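Local coordinates for protein L-lysine 6-oxidase (Marinomonas mediterranea, PDB 3WEU) that oxidises the epsilon-amino group of L-lysine with a cysteine tryptophylquinone cofactor, releasing ammonium and the hydrogen peroxide that makes it antibacterial, at residues R100-N105 and D396-K401. Residues are numbered along the deposited sequence; the frame is centred on the assembly and turned at random.
Sequences RELNGN and DNVVEK
N103 and N397 meet amide to amide: the two side chains cross at about a right angle, yet their planar ends are nearly parallel, 10° apart. N103 ND2 donates to N397 OD1 at 2.9 Å in a moderately bent bond, and the donor sits 33° off the carbonyl plane of N397. The N103 amide is held from its own side as well, because ND2 also donates to R100 O at 2.9 Å. That carbonyl takes the N103 backbone N too, the closing bond of the type II' turn R100-N103, so R100 O is gripped by two donors of N103, which ties the amide's position to the turn. N397 extends its CG anti to the backbone N (chi1 -175°), which carries OD1 across to N103, while its ND2 donates to S388 O.

Two waters fill in beside the amides. One accepts from L102 N and donates to both N397 OD1 and V398 O; the other accepts from V398 N and lies 2.7 Å from N103 OD1. Next to this polar patch, L102 CD2 packs on V398 CG1 at 3.8 Å, the side chains again crossing steeply, and the same L102 CD2 lies 4.3 Å from E400 CB.

What results is a buried junction of two loops, joined by a direct amide-amide bond, two bridging waters and a small apolar contact, in which two overlapping beta turns (type II', then type II from L102 to N105, sharing L102 and N103) from the N-terminal family region dock on the lead-in to strand 400-402 of the C-terminal one.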
# COMPACT_ATOMS: atom_id res chain seq x y z
N ARG A 100 1.69 -7.46 23.28
CA ARG A 100 0.66 -8.45 23.18
C ARG A 100 -0.19 -8.58 24.43
O ARG A 100 -0.20 -9.66 25.11
CB ARG A 100 1.32 -9.78 22.88
CG ARG A 100 1.77 -9.81 21.42
CD ARG A 100 2.29 -11.20 21.13
NE ARG A 100 2.64 -11.40 19.72
CZ ARG A 100 2.99 -12.58 19.21
NH1 ARG A 100 3.10 -13.65 19.98
NH2 ARG A 100 3.25 -12.66 17.90
N GLU A 101 -0.88 -7.47 24.78
CA GLU A 101 -1.70 -7.46 25.91
C GLU A 101 -0.97 -7.95 27.16
O GLU A 101 0.09 -7.40 27.51
CB GLU A 101 -3.00 -8.19 25.59
CG GLU A 101 -3.72 -7.62 24.39
CD GLU A 101 -3.16 -8.10 23.04
OE1 GLU A 101 -3.04 -9.33 22.81
OE2 GLU A 101 -2.81 -7.22 22.25
N LEU A 102 -1.51 -8.96 27.83
CA LEU A 102 -0.99 -9.34 29.12
C LEU A 102 0.18 -10.33 29.06
O LEU A 102 0.77 -10.66 30.11
CB LEU A 102 -2.07 -9.92 29.98
CG LEU A 102 -2.99 -9.07 30.82
CD1 LEU A 102 -2.53 -7.77 31.45
CD2 LEU A 102 -4.46 -9.26 30.80
N ASN A 103 0.56 -10.71 27.84
CA ASN A 103 1.71 -11.64 27.72
C ASN A 103 2.93 -10.90 28.15
O ASN A 103 3.20 -9.74 27.71
CB ASN A 103 1.86 -12.13 26.30
CG ASN A 103 0.71 -13.08 25.90
OD1 ASN A 103 0.60 -14.23 26.38
ND2 ASN A 103 -0.19 -12.55 25.13
N GLY A 104 3.72 -11.57 28.98
CA GLY A 104 4.90 -10.95 29.52
C GLY A 104 4.74 -10.47 30.91
O GLY A 104 5.72 -10.19 31.55
N ASN A 105 3.50 -10.41 31.40
CA ASN A 105 3.20 -9.93 32.76
C ASN A 105 3.33 -11.05 33.80
O ASN A 105 2.51 -12.00 33.86
CB ASN A 105 1.78 -9.32 32.77
CG ASN A 105 1.40 -8.66 34.08
OD1 ASN A 105 1.98 -8.90 35.14
ND2 ASN A 105 0.33 -7.87 34.01
N ASP A 396 -4.08 -20.62 26.20
CA ASP A 396 -4.43 -20.10 27.49
C ASP A 396 -3.99 -18.61 27.68
O ASP A 396 -3.62 -18.20 28.77
CB ASP A 396 -3.89 -20.96 28.60
CG ASP A 396 -2.43 -21.11 28.55
OD1 ASP A 396 -1.77 -20.52 27.69
OD2 ASP A 396 -1.96 -21.91 29.38
N ASN A 397 -4.05 -17.86 26.59
CA ASN A 397 -3.80 -16.42 26.63
C ASN A 397 -4.75 -15.77 27.64
O ASN A 397 -5.96 -16.09 27.67
CB ASN A 397 -4.04 -15.89 25.25
CG ASN A 397 -3.69 -14.42 25.13
OD1 ASN A 397 -2.67 -13.92 25.70
ND2 ASN A 397 -4.58 -13.68 24.45
N VAL A 398 -4.22 -14.89 28.47
CA VAL A 398 -5.03 -14.28 29.54
C VAL A 398 -5.96 -13.24 28.93
O VAL A 398 -5.51 -12.35 28.15
CB VAL A 398 -4.13 -13.63 30.57
CG1 VAL A 398 -4.91 -12.88 31.67
CG2 VAL A 398 -3.27 -14.71 31.26
N VAL A 399 -7.22 -13.36 29.33
CA VAL A 399 -8.31 -12.45 28.89
C VAL A 399 -8.76 -11.64 30.11
O VAL A 399 -8.84 -12.13 31.22
CB VAL A 399 -9.48 -13.29 28.38
CG1 VAL A 399 -10.76 -12.51 28.14
CG2 VAL A 399 -9.04 -14.01 27.12
N GLU A 400 -9.06 -10.36 29.89
CA GLU A 400 -9.69 -9.56 30.94
C GLU A 400 -10.55 -8.51 30.24
O GLU A 400 -10.07 -7.48 29.82
CB GLU A 400 -8.65 -8.94 31.86
CG GLU A 400 -9.31 -8.30 33.04
CD GLU A 400 -8.45 -7.24 33.66
OE1 GLU A 400 -7.68 -7.62 34.62
OE2 GLU A 400 -8.50 -6.03 33.23
N LYS A 401 -11.79 -8.83 30.06
CA LYS A 401 -12.63 -8.11 29.07
C LYS A 401 -13.07 -6.75 29.57
O LYS A 401 -13.05 -5.73 28.80
CB LYS A 401 -13.84 -8.91 28.76
CG LYS A 401 -13.58 -10.16 27.95
CD LYS A 401 -14.90 -10.82 27.57
CE LYS A 401 -14.62 -11.96 26.57
NZ LYS A 401 -15.91 -12.48 26.05
O HOH W 1 -3.09 -11.49 27.15
O HOH W 2 -1.25 -14.57 28.30